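PDB 3JQQ: ferredoxin--NADP reductase, apicoplast from Plasmodium falciparum, which catalyses FAD-dependent electron transfer between ferredoxin and NADP(H) and may serve the terminal step of isoprenoid precursor synthesis in the apicoplast. Local coordinates for residues B[10-15]-B[55-60]; B[174-179]-B[287-292]; B[212-217]-B[271-276]. The protein carries 1 engineered substitution. All blocks are in the same frame, centred on the assembly; numbering follows the deposited sequence.

Interaction 1 of 3, residues B[10-15]-B[55-60]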
loop_
_atom_site.group_PDB
_atom_site.type_symbol
_atom_site.label_atom_id
_atom_site.label_comp_id
_atom_site.label_asym_id
_atom_site.label_seq_id
_atom_site.Cartn_x
_atom_site.Cartn_y
_atom_site.Cartn_z
ATOM N N TYR B 10 -16.598 -17.677 -9.756
ATOM C CA TYR B 10 -16.529 -16.692 -10.819
ATOM C C TYR B 10 -15.101 -16.208 -10.997
ATOM O O TYR B 10 -14.396 -15.930 -10.027
ATOM C CB TYR B 10 -17.487 -15.532 -10.544
ATOM C CG TYR B 10 -18.915 -16.000 -10.459
ATOM C CD1 TYR B 10 -19.521 -16.220 -9.231
ATOM C CD2 TYR B 10 -19.645 -16.267 -11.610
ATOM C CE1 TYR B 10 -20.823 -16.668 -9.152
ATOM C CE2 TYR B 10 -20.947 -16.715 -11.540
ATOM C CZ TYR B 10 -21.530 -16.913 -10.310
ATOM O OH TYR B 10 -22.830 -17.365 -10.233
ATOM N N THR B 11 -14.681 -16.127 -12.251
ATOM C CA THR B 11 -13.314 -15.778 -12.579
ATOM C C THR B 11 -13.303 -14.604 -13.542
ATOM O O THR B 11 -14.353 -14.075 -13.906
ATOM C CB THR B 11 -12.590 -16.958 -13.240
ATOM O OG1 THR B 11 -13.127 -17.181 -14.549
ATOM C CG2 THR B 11 -12.761 -18.217 -12.405
ATOM N N VAL B 12 -12.108 -14.200 -13.951
ATOM C CA VAL B 12 -11.967 -13.131 -14.920
ATOM C C VAL B 12 -12.515 -13.602 -16.262
ATOM O O VAL B 12 -12.861 -12.791 -17.123
ATOM C CB VAL B 12 -10.496 -12.719 -15.085
ATOM C CG1 VAL B 12 -10.400 -11.255 -15.472
ATOM C CG2 VAL B 12 -9.730 -12.977 -13.795
ATOM N N LYS B 13 -12.592 -14.921 -16.430
ATOM C CA LYS B 13 -13.117 -15.521 -17.655
ATOM C C LYS B 13 -14.644 -15.523 -17.667
ATOM O O LYS B 13 -15.262 -15.244 -18.694
ATOM C CB LYS B 13 -12.596 -16.944 -17.833
ATOM C CG LYS B 13 -11.120 -17.035 -18.201
ATOM C CD LYS B 13 -10.721 -18.470 -18.529
ATOM C CE LYS B 13 -11.050 -19.414 -17.376
ATOM N NZ LYS B 13 -10.721 -20.837 -17.685
ATOM N N ASN B 14 -15.247 -15.850 -16.528
ATOM C CA ASN B 14 -16.700 -15.785 -16.389
ATOM C C ASN B 14 -17.127 -14.963 -15.174
ATOM O O ASN B 14 -17.547 -15.523 -14.164
ATOM C CB ASN B 14 -17.317 -17.191 -16.322
ATOM C CG ASN B 14 -17.070 -17.881 -14.989
ATOM O OD1 ASN B 14 -16.016 -17.715 -14.376
ATOM N ND2 ASN B 14 -18.045 -18.663 -14.537
ATOM N N PRO B 15 -17.029 -13.628 -15.271
ATOM C CA PRO B 15 -17.427 -12.795 -14.143
ATOM C C PRO B 15 -18.946 -12.761 -13.998
ATOM O O PRO B 15 -19.665 -12.909 -14.987
ATOM C CB PRO B 15 -16.904 -11.414 -14.537
ATOM C CG PRO B 15 -16.963 -11.413 -16.020
ATOM C CD PRO B 15 -16.650 -12.825 -16.449
ATOM N N GLY B 55 -13.659 -9.994 -6.365
ATOM C CA GLY B 55 -12.940 -9.132 -7.280
ATOM C C GLY B 55 -13.944 -8.270 -8.024
ATOM O O GLY B 55 -15.052 -8.712 -8.332
ATOM N N ILE B 56 -13.568 -7.027 -8.287
ATOM C CA ILE B 56 -14.360 -6.169 -9.148
ATOM C C ILE B 56 -13.531 -5.884 -10.391
ATOM O O ILE B 56 -12.365 -5.504 -10.286
ATOM C CB ILE B 56 -14.726 -4.840 -8.460
ATOM C CG1 ILE B 56 -15.722 -5.075 -7.318
ATOM C CG2 ILE B 56 -15.306 -3.862 -9.467
ATOM C CD1 ILE B 56 -16.012 -3.837 -6.490
ATOM N N ILE B 57 -14.120 -6.090 -11.567
ATOM C CA ILE B 57 -13.441 -5.772 -12.821
ATOM C C ILE B 57 -13.931 -4.436 -13.363
ATOM O O ILE B 57 -15.031 -4.347 -13.902
ATOM C CB ILE B 57 -13.667 -6.855 -13.896
ATOM C CG1 ILE B 57 -13.257 -8.230 -13.371
ATOM C CG2 ILE B 57 -12.894 -6.513 -15.167
ATOM C CD1 ILE B 57 -13.761 -9.376 -14.223
ATOM N N PRO B 58 -13.107 -3.390 -13.228
ATOM C CA PRO B 58 -13.503 -2.054 -13.667
ATOM C C PRO B 58 -13.731 -1.990 -15.176
ATOM O O PRO B 58 -12.963 -2.570 -15.944
ATOM C CB PRO B 58 -12.302 -1.180 -13.282
ATOM C CG PRO B 58 -11.466 -2.011 -12.354
ATOM C CD PRO B 58 -11.722 -3.430 -12.732
ATOM N N TYR B 59 -14.790 -1.293 -15.582
ATOM C CA TYR B 59 -15.081 -1.033 -16.994
ATOM C C TYR B 59 -15.342 -2.286 -17.842
ATOM O O TYR B 59 -15.245 -2.235 -19.070
ATOM C CB TYR B 59 -13.973 -0.181 -17.627
ATOM C CG TYR B 59 -13.674 1.101 -16.874
ATOM C CD1 TYR B 59 -14.488 2.221 -17.007
ATOM C CD2 TYR B 59 -12.572 1.189 -16.029
ATOM C CE1 TYR B 59 -14.214 3.392 -16.317
ATOM C CE2 TYR B 59 -12.291 2.352 -15.338
ATOM C CZ TYR B 59 -13.114 3.451 -15.486
ATOM O OH TYR B 59 -12.829 4.606 -14.797
ATOM N N TYR B 60 -15.679 -3.400 -17.198
ATOM C CA TYR B 60 -16.010 -4.624 -17.931
ATOM C C TYR B 60 -17.283 -4.454 -18.756
ATOM O O TYR B 60 -18.230 -3.791 -18.328
ATOM C CB TYR B 60 -16.165 -5.818 -16.978
ATOM C CG TYR B 60 -16.405 -7.144 -17.680
ATOM C CD1 TYR B 60 -15.362 -8.038 -17.897
ATOM C CD2 TYR B 60 -17.672 -7.501 -18.128
ATOM C CE1 TYR B 60 -15.573 -9.247 -18.537
ATOM C CE2 TYR B 60 -17.892 -8.707 -18.770
ATOM C CZ TYR B 60 -16.840 -9.575 -18.973
ATOM O OH TYR B 60 -17.055 -10.775 -19.611
#

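Interaction 2 of 3, residues B[174-179]-B[287-292]. With A2P (adenosine-2'-5'-diphosphate), chain H; A2P (adenosine-2'-5'-diphosphate), chain J.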
loop_
_atom_site.group_PDB
_atom_site.type_symbol
_atom_site.label_atom_id
_atom_site.label_comp_id
_atom_site.label_asym_id
_atom_site.label_seq_id
_atom_site.Cartn_x
_atom_site.Cartn_y
_atom_site.Cartn_z
ATOM N N ILE B 174 -10.063 -11.791 18.899
ATOM C CA ILE B 174 -9.398 -10.497 18.858
ATOM C C ILE B 174 -9.285 -10.094 17.391
ATOM O O ILE B 174 -8.599 -10.753 16.613
ATOM C CB ILE B 174 -7.992 -10.548 19.470
ATOM C CG1 ILE B 174 -8.069 -10.838 20.971
ATOM C CG2 ILE B 174 -7.244 -9.245 19.216
ATOM C CD1 ILE B 174 -6.722 -11.139 21.604
ATOM N N PHE B 175 -9.981 -9.026 17.009
ATOM C CA PHE B 175 -9.893 -8.514 15.646
ATOM C C PHE B 175 -9.020 -7.265 15.621
ATOM O O PHE B 175 -9.235 -6.335 16.396
ATOM C CB PHE B 175 -11.276 -8.170 15.083
ATOM C CG PHE B 175 -12.241 -9.326 15.061
ATOM C CD1 PHE B 175 -13.579 -9.126 15.362
ATOM C CD2 PHE B 175 -11.819 -10.604 14.736
ATOM C CE1 PHE B 175 -14.478 -10.176 15.339
ATOM C CE2 PHE B 175 -12.714 -11.660 14.714
ATOM C CZ PHE B 175 -14.046 -11.446 15.015
ATOM N N ILE B 176 -8.038 -7.243 14.726
ATOM C CA ILE B 176 -7.168 -6.080 14.579
ATOM C C ILE B 176 -7.288 -5.519 13.162
ATOM O O ILE B 176 -7.145 -6.252 12.187
ATOM C CB ILE B 176 -5.702 -6.434 14.911
ATOM C CG1 ILE B 176 -5.585 -6.854 16.379
ATOM C CG2 ILE B 176 -4.787 -5.259 14.617
ATOM C CD1 ILE B 176 -4.258 -7.494 16.735
ATOM N N ALA B 177 -7.568 -4.223 13.053
ATOM C CA ALA B 177 -7.847 -3.626 11.749
ATOM C C ALA B 177 -7.273 -2.223 11.555
ATOM O O ALA B 177 -7.022 -1.496 12.518
ATOM C CB ALA B 177 -9.354 -3.613 11.487
ATOM N N THR B 178 -7.063 -1.865 10.291
ATOM C CA THR B 178 -6.786 -0.491 9.898
ATOM C C THR B 178 -7.617 -0.158 8.665
ATOM O O THR B 178 -7.768 -0.985 7.768
ATOM C CB THR B 178 -5.291 -0.258 9.571
ATOM O OG1 THR B 178 -4.902 -1.083 8.464
ATOM C CG2 THR B 178 -4.420 -0.582 10.777
ATOM N N GLY B 179 -8.164 1.053 8.624
ATOM C CA GLY B 179 -8.923 1.506 7.460
ATOM C C GLY B 179 -9.999 0.533 7.016
ATOM O O GLY B 179 -10.847 0.130 7.809
ATOM N N LYS B 287 0.662 -4.294 6.446
ATOM C CA LYS B 287 1.598 -5.390 6.688
ATOM C C LYS B 287 2.387 -5.266 7.996
ATOM O O LYS B 287 2.683 -6.271 8.644
ATOM C CB LYS B 287 2.565 -5.534 5.510
ATOM C CG LYS B 287 3.405 -4.296 5.242
ATOM C CD LYS B 287 4.350 -4.513 4.071
ATOM C CE LYS B 287 3.586 -4.840 2.799
ATOM N NZ LYS B 287 4.500 -5.057 1.643
ATOM N N SER B 288 2.730 -4.040 8.378
ATOM C CA SER B 288 3.569 -3.808 9.548
ATOM C C SER B 288 2.942 -4.306 10.850
ATOM O O SER B 288 3.641 -4.872 11.690
ATOM C CB SER B 288 3.915 -2.322 9.670
ATOM O OG SER B 288 4.617 -1.866 8.526
ATOM N N ILE B 289 1.640 -4.107 11.031
ATOM C CA ILE B 289 1.000 -4.588 12.251
ATOM C C ILE B 289 1.573 -5.929 12.708
ATOM O O ILE B 289 1.858 -6.129 13.889
ATOM C CB ILE B 289 -0.520 -4.749 12.048
ATOM C CG1 ILE B 289 -1.159 -3.400 11.735
ATOM C CG2 ILE B 289 -1.160 -5.389 13.270
ATOM C CD1 ILE B 289 -2.545 -3.508 11.140
ATOM N N ARG B 290 1.744 -6.835 11.751
ATOM C CA ARG B 290 2.103 -8.228 12.022
ATOM C C ARG B 290 3.208 -8.457 13.055
ATOM O O ARG B 290 3.007 -9.164 14.042
ATOM C CB ARG B 290 2.480 -8.934 10.716
ATOM C CG ARG B 290 2.680 -10.435 10.856
ATOM C CD ARG B 290 3.464 -10.999 9.681
ATOM N NE ARG B 290 3.359 -12.453 9.598
ATOM C CZ ARG B 290 4.193 -13.225 8.907
ATOM N NH1 ARG B 290 5.205 -12.685 8.241
ATOM N NH2 ARG B 290 4.017 -14.540 8.887
ATOM N N TYR B 291 4.377 -7.871 12.823
ATOM C CA TYR B 291 5.565 -8.253 13.585
ATOM C C TYR B 291 5.559 -7.796 15.043
ATOM O O TYR B 291 5.983 -8.537 15.930
ATOM C CB TYR B 291 6.838 -7.810 12.857
ATOM C CG TYR B 291 7.007 -8.499 11.520
ATOM C CD1 TYR B 291 6.534 -7.915 10.351
ATOM C CD2 TYR B 291 7.613 -9.746 11.430
ATOM C CE1 TYR B 291 6.675 -8.546 9.127
ATOM C CE2 TYR B 291 7.760 -10.385 10.210
ATOM C CZ TYR B 291 7.288 -9.780 9.062
ATOM O OH TYR B 291 7.430 -10.409 7.845
ATOM N N LYS B 292 5.063 -6.590 15.290
ATOM C CA LYS B 292 4.978 -6.073 16.651
ATOM C C LYS B 292 4.040 -6.933 17.497
ATOM O O LYS B 292 4.358 -7.275 18.636
ATOM C CB LYS B 292 4.510 -4.616 16.638
ATOM C CG LYS B 292 5.042 -3.780 17.790
ATOM C CD LYS B 292 5.094 -2.310 17.413
ATOM C CE LYS B 292 6.062 -1.541 18.298
ATOM N NZ LYS B 292 6.279 -0.150 17.807
HETATM P P1 A2P H . 7.699 -1.412 8.929
HETATM O O1P A2P H . 6.872 -0.991 10.116
HETATM O O2P A2P H . 6.887 -1.939 7.770
HETATM O O3P A2P H . 8.898 -2.260 9.275
HETATM P P2 A2P H . 7.913 -1.451 2.671
HETATM O O4P A2P H . 6.555 -1.996 3.032
HETATM O O5P A2P H . 9.015 -2.483 2.672
HETATM O O6P A2P H . 7.926 -0.548 1.461
HETATM O "O5'" A2P H . 8.286 -0.474 3.899
HETATM C "C5'" A2P H . 9.491 0.288 3.856
HETATM C "C4'" A2P H . 9.684 1.042 5.165
HETATM O "O4'" A2P H . 8.587 1.940 5.388
HETATM C "C3'" A2P H . 9.717 0.085 6.352
HETATM O "O3'" A2P H . 10.714 0.522 7.278
HETATM C "C2'" A2P H . 8.352 0.249 6.983
HETATM O "O2'" A2P H . 8.341 -0.040 8.379
HETATM C "C1'" A2P H . 8.149 1.730 6.735
HETATM N N9 A2P H . 6.766 2.156 7.059
HETATM C C8 A2P H . 5.726 1.349 7.364
HETATM N N7 A2P H . 4.613 2.075 7.639
HETATM C C5 A2P H . 4.950 3.372 7.519
HETATM C C6 A2P H . 4.258 4.674 7.669
HETATM N N6 A2P H . 2.949 4.730 8.010
HETATM N N1 A2P H . 4.975 5.802 7.455
HETATM C C2 A2P H . 6.278 5.763 7.116
HETATM N N3 A2P H . 6.962 4.625 6.962
HETATM C C4 A2P H . 6.366 3.423 7.146
HETATM P P1 A2P J . -1.689 7.572 8.809
HETATM O O1P A2P J . -0.350 7.806 9.464
HETATM O O2P A2P J . -1.597 7.078 7.385
HETATM O O3P A2P J . -2.685 8.687 9.025
HETATM P P2 A2P J . -5.427 3.988 5.270
HETATM O O4P A2P J . -6.166 2.674 5.186
HETATM O O5P A2P J . -4.203 4.077 4.387
HETATM O O6P A2P J . -6.324 5.201 5.231
HETATM O "O5'" A2P J . -4.825 3.997 6.763
HETATM C "C5'" A2P J . -5.594 3.481 7.847
HETATM C "C4'" A2P J . -4.915 3.839 9.162
HETATM O "O4'" A2P J . -3.727 3.056 9.326
HETATM C "C3'" A2P J . -4.485 5.299 9.188
HETATM O "O3'" A2P J . -4.775 5.832 10.484
HETATM C "C2'" A2P J . -2.985 5.260 8.990
HETATM O "O2'" A2P J . -2.320 6.342 9.635
HETATM C "C1'" A2P J . -2.674 3.951 9.694
HETATM N N9 A2P J . -1.300 3.469 9.406
HETATM C C8 A2P J . -0.431 4.000 8.523
HETATM N N7 A2P J . 0.747 3.325 8.535
HETATM C C5 A2P J . 0.639 2.343 9.453
HETATM C C6 A2P J . 1.507 1.261 9.977
HETATM N N6 A2P J . 2.764 1.084 9.509
HETATM N N1 A2P J . 1.003 0.453 10.937
HETATM C C2 A2P J . -0.245 0.609 11.413
HETATM N N3 A2P J . -1.084 1.568 10.984
HETATM C C4 A2P J . -0.708 2.448 10.026
#

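Interaction 3 of 3, residues B[212-217]-B[271-276]. With A2P (adenosine-2'-5'-diphosphate), chain J.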
loop_
_atom_site.group_PDB
_atom_site.type_symbol
_atom_site.label_atom_id
_atom_site.label_comp_id
_atom_site.label_asym_id
_atom_site.label_seq_id
_atom_site.Cartn_x
_atom_site.Cartn_y
_atom_site.Cartn_z
ATOM N N THR B 212 -12.729 -8.614 21.145
ATOM C CA THR B 212 -11.961 -7.401 21.387
ATOM C C THR B 212 -11.462 -6.842 20.064
ATOM O O THR B 212 -10.770 -7.525 19.311
ATOM C CB THR B 212 -10.757 -7.660 22.310
ATOM O OG1 THR B 212 -11.176 -8.434 23.441
ATOM C CG2 THR B 212 -10.162 -6.344 22.788
ATOM N N ILE B 213 -11.816 -5.593 19.787
ATOM C CA ILE B 213 -11.485 -4.985 18.510
ATOM C C ILE B 213 -10.485 -3.848 18.666
ATOM O O ILE B 213 -10.688 -2.930 19.459
ATOM C CB ILE B 213 -12.746 -4.468 17.797
ATOM C CG1 ILE B 213 -13.808 -5.568 17.753
ATOM C CG2 ILE B 213 -12.406 -3.981 16.397
ATOM C CD1 ILE B 213 -14.915 -5.310 16.762
ATOM N N TYR B 214 -9.397 -3.931 17.908
ATOM C CA TYR B 214 -8.406 -2.869 17.856
ATOM C C TYR B 214 -8.428 -2.281 16.454
ATOM O O TYR B 214 -8.088 -2.959 15.483
ATOM C CB TYR B 214 -7.016 -3.411 18.187
ATOM C CG TYR B 214 -6.906 -4.033 19.562
ATOM C CD1 TYR B 214 -6.912 -5.413 19.723
ATOM C CD2 TYR B 214 -6.792 -3.242 20.697
ATOM C CE1 TYR B 214 -6.807 -5.986 20.978
ATOM C CE2 TYR B 214 -6.688 -3.806 21.954
ATOM C CZ TYR B 214 -6.696 -5.177 22.089
ATOM O OH TYR B 214 -6.590 -5.740 23.339
ATOM N N TYR B 215 -8.835 -1.023 16.347
ATOM C CA TYR B 215 -9.126 -0.436 15.049
ATOM C C TYR B 215 -8.415 0.899 14.879
ATOM O O TYR B 215 -8.691 1.861 15.596
ATOM C CB TYR B 215 -10.644 -0.289 14.887
ATOM C CG TYR B 215 -11.125 0.152 13.521
ATOM C CD1 TYR B 215 -10.360 -0.063 12.382
ATOM C CD2 TYR B 215 -12.369 0.757 13.370
ATOM C CE1 TYR B 215 -10.810 0.335 11.138
ATOM C CE2 TYR B 215 -12.827 1.158 12.131
ATOM C CZ TYR B 215 -12.043 0.944 11.017
ATOM O OH TYR B 215 -12.500 1.339 9.779
ATOM N N GLY B 216 -7.488 0.938 13.929
ATOM C CA GLY B 216 -6.718 2.142 13.649
ATOM C C GLY B 216 -7.245 2.890 12.443
ATOM O O GLY B 216 -7.358 2.334 11.349
ATOM N N VAL B 217 -7.585 4.156 12.656
ATOM C CA VAL B 217 -8.040 5.035 11.591
ATOM C C VAL B 217 -7.485 6.429 11.858
ATOM O O VAL B 217 -6.882 6.667 12.904
ATOM C CB VAL B 217 -9.580 5.079 11.504
ATOM C CG1 VAL B 217 -10.123 3.752 10.997
ATOM C CG2 VAL B 217 -10.184 5.431 12.857
ATOM N N LEU B 271 -2.005 -10.516 25.885
ATOM C CA LEU B 271 -1.507 -11.859 26.156
ATOM C C LEU B 271 -2.528 -12.683 26.931
ATOM O O LEU B 271 -2.795 -13.836 26.592
ATOM C CB LEU B 271 -0.189 -11.795 26.933
ATOM C CG LEU B 271 1.105 -11.910 26.127
ATOM C CD1 LEU B 271 2.273 -11.275 26.869
ATOM C CD2 LEU B 271 1.397 -13.367 25.789
ATOM N N ASN B 272 -3.097 -12.086 27.976
ATOM C CA ASN B 272 -4.094 -12.768 28.797
ATOM C C ASN B 272 -5.362 -13.114 28.020
ATOM O O ASN B 272 -5.946 -14.180 28.217
ATOM C CB ASN B 272 -4.434 -11.944 30.044
ATOM C CG ASN B 272 -3.394 -12.091 31.144
ATOM O OD1 ASN B 272 -3.498 -11.464 32.199
ATOM N ND2 ASN B 272 -2.386 -12.922 30.902
ATOM N N LEU B 273 -5.786 -12.213 27.137
ATOM C CA LEU B 273 -6.949 -12.472 26.284
ATOM C C LEU B 273 -6.686 -13.635 25.334
ATOM O O LEU B 273 -7.499 -14.553 25.226
ATOM C CB LEU B 273 -7.339 -11.223 25.489
ATOM C CG LEU B 273 -8.273 -10.218 26.167
ATOM C CD1 LEU B 273 -8.399 -8.963 25.325
ATOM C CD2 LEU B 273 -9.633 -10.846 26.429
ATOM N N PHE B 274 -5.548 -13.596 24.649
ATOM C CA PHE B 274 -5.215 -14.645 23.691
ATOM C C PHE B 274 -4.993 -15.999 24.361
ATOM O O PHE B 274 -5.401 -17.032 23.829
ATOM C CB PHE B 274 -3.990 -14.265 22.857
ATOM C CG PHE B 274 -3.580 -15.325 21.873
ATOM C CD1 PHE B 274 -4.260 -15.476 20.676
ATOM C CD2 PHE B 274 -2.523 -16.175 22.149
ATOM C CE1 PHE B 274 -3.890 -16.452 19.771
ATOM C CE2 PHE B 274 -2.149 -17.154 21.247
ATOM C CZ PHE B 274 -2.833 -17.293 20.057
ATOM N N ASN B 275 -4.351 -15.996 25.526
ATOM C CA ASN B 275 -3.999 -17.245 26.202
ATOM C C ASN B 275 -5.061 -17.782 27.172
ATOM O O ASN B 275 -5.356 -18.976 27.174
ATOM C CB ASN B 275 -2.643 -17.117 26.905
ATOM C CG ASN B 275 -1.474 -17.218 25.940
ATOM O OD1 ASN B 275 -1.551 -17.914 24.926
ATOM N ND2 ASN B 275 -0.386 -16.526 26.253
ATOM N N ASN B 276 -5.625 -16.895 27.992
ATOM C CA ASN B 276 -6.615 -17.314 28.993
ATOM C C ASN B 276 -8.031 -17.505 28.442
ATOM O O ASN B 276 -8.848 -18.197 29.050
ATOM C CB ASN B 276 -6.635 -16.335 30.171
ATOM C CG ASN B 276 -5.466 -16.536 31.115
ATOM O OD1 ASN B 276 -5.013 -17.661 31.329
ATOM N ND2 ASN B 276 -4.969 -15.439 31.687
HETATM P P1 A2P J . -1.689 7.572 8.809
HETATM O O1P A2P J . -0.350 7.806 9.464
HETATM O O2P A2P J . -1.597 7.078 7.385
HETATM O O3P A2P J . -2.685 8.687 9.025
HETATM P P2 A2P J . -5.427 3.988 5.270
HETATM O O4P A2P J . -6.166 2.674 5.186
HETATM O O5P A2P J . -4.203 4.077 4.387
HETATM O O6P A2P J . -6.324 5.201 5.231
HETATM O "O5'" A2P J . -4.825 3.997 6.763
HETATM C "C5'" A2P J . -5.594 3.481 7.847
HETATM C "C4'" A2P J . -4.915 3.839 9.162
HETATM O "O4'" A2P J . -3.727 3.056 9.326
HETATM C "C3'" A2P J . -4.485 5.299 9.188
HETATM O "O3'" A2P J . -4.775 5.832 10.484
HETATM C "C2'" A2P J . -2.985 5.260 8.990
HETATM O "O2'" A2P J . -2.320 6.342 9.635
HETATM C "C1'" A2P J . -2.674 3.951 9.694
HETATM N N9 A2P J . -1.300 3.469 9.406
HETATM C C8 A2P J . -0.431 4.000 8.523
HETATM N N7 A2P J . 0.747 3.325 8.535
HETATM C C5 A2P J . 0.639 2.343 9.453
HETATM C C6 A2P J . 1.507 1.261 9.977
HETATM N N6 A2P J . 2.764 1.084 9.509
HETATM N N1 A2P J . 1.003 0.453 10.937
HETATM C C2 A2P J . -0.245 0.609 11.413
HETATM N N3 A2P J . -1.084 1.568 10.984
HETATM C C4 A2P J . -0.708 2.448 10.026
#

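Interaction 1 of 3, residues B[10-15]-B[55-60]
At the rim of the antiparallel beta barrel that forms the FAD-binding domain, Pro-15 and Val-12, in the loop leading into strand 16-25, pack against Ile-57 and Tyr-60, which follow strand 53-56. Pro-15 lays CG over one face of the Tyr-60 ring, 3.8 Å from the ring centroid and 27° off the ring normal, a CH-pi contact in which the two side chains cross at about a right angle. CG sits toward the rim of the ring, and its nearest ring atom is Tyr-60 CZ, 3.5 Å away. With chi1 at -176°, opposite its own backbone N, the ring of Tyr-60 turns one face to the proline. A type II turn, with Pro-58 and Tyr-59 at its two central positions, reverses the chain between Ile-57 and Tyr-60, which lets both side chains face the same loop. Ile-57 uses only its CD1 tip here, touching Pro-15 CB at 3.8 Å and Val-12 CG1 at 4.0 Å. Two neighbours border the cluster: Tyr-152 of strand 150-157 touches Pro-15 and meets the Tyr-60 ring, and Arg-98 lies against Val-12 and Tyr-60. The loop keeps its own shape through an ST turn, in which Lys-13 N donates to Thr-11 OG1 at 3.0 Å. Asn-14 OD1 is gripped twice, by Thr-11 OG1 at 2.9 Å and by Thr-11 N at 3.0 Å, the latter from 35° above the carbonyl plane. Lys-13, an FAD-binding residue, is held in this turn with its CB turned away from 55-60.

Interaction 2 of 3, residues B[174-179]-B[287-292]
Ile-289, in the first turn of helix 289-298, sends its two branches to two different residues of strand 173-178. The side chains of Ile-176 and Ile-289 run past each other in opposite directions, the methyls Ile-176 CG2 and Ile-289 CG2 lying 3.9 Å apart. The longer branch meets Thr-178 tip to tip, with Ile-289 CD1 3.5 Å from Thr-178 CG2, closer than carbon atoms usually pack. The threonine presents its methyl because OG1 lies between the backbone N and the carbonyl carbon (chi1 62°), where it hydrogen-bonds to the backbone N of the engineered Lys-286. That bond probably holds the rotation, with CG2 facing the isoleucine. Ile-283 of strand 280-285 and Val-259 and Gln-260 of helix 259-265 also pack on Ile-289. The contact thus joins a strand and a helix of the Rossmann-like NADP-binding domain beside the nucleotide pocket. Adenosine-2'-5'-diphosphate of chain J lies beside the pair: Thr-178 CG2 is 4.0 Å from its N3 and Ile-289 CG1 4.1 Å from its C2. Ser-288 turns to the second copy of the ligand, chain H, which Lys-119 of the second subunit also hydrogen-bonds. Ser-288 OG donates to O2P of chain H at a refined 2.4 Å, so short that the exact length is doubtful. Between the two segments the chemistry is purely apolar, so helix and strand meet through shape alone; Ser-288 OG is directed to phosphate, while Lys-287 passes O4P of chain H with its CD nearest, at 3.5 Å, and its ammonium may add only a longer-range attraction.

Interaction 3 of 3, residues B[212-217]-B[271-276]
Thr-212, near the start of strand 211-217, meets Leu-273 of helix 267-276 tip to tip. A chi1 of -47° sets Thr-212 OG1 opposite the carbonyl carbon, where it comes within 3.4 Å of Leu-273 CD1; Thr-212 CB is 4.0 Å and Thr-212 CG2 4.1 Å from the same Leu-273 CD1. Two residues on, Tyr-214 points to the same face of the sheet, and its OH touches Leu-273 CD1 more loosely, at 4.2 Å, the two side chains crossing at a slant. A single leucine methyl therefore bridges alternate residues of the strand. This is helix-on-sheet packing in the Rossmann-like NADP-binding domain, whose parallel sheet sets strand 211-217 between 173-178 and 240-246; Ile-174 of the first also touches Leu-273 and Tyr-214. Next along the strand comes Tyr-215: Val-217 CG1 lies over one face of its ring, toward the rim and 3.3 Å above the plane, and its OH hydrogen-bonds to Gly-179 O and Leu-224 N. The strand then ends at the nucleotide, adenosine-2'-5'-diphosphate of chain J. Gly-216 O lies 3.6 Å from A2P C4', and Val-217 C lies 3.1 Å from A2P O3'.

In the fold
Interactions 2 and 3 belong to one parallel sheet, their centres about 10 Å apart, and interaction 3 is nested within the chain loop that interaction 2 closes. Strands 173-178 and 211-217 are neighbours, joined by a probable hydrogen bond from Ala-177 N to Tyr-214 O of 2.8 Å. Both strands run to the same adenosine-2'-5'-diphosphate (chain J), which Gly-179 and Val-217, at or just past the C-terminal ends of the two strands, both approach. Interaction 1 stands apart in the FAD-binding barrel, its centre about 29 Å from that of interaction 2 and 36 Å from that of interaction 3. There the side chain of Ile-57 lies about 11 Å from the FAD.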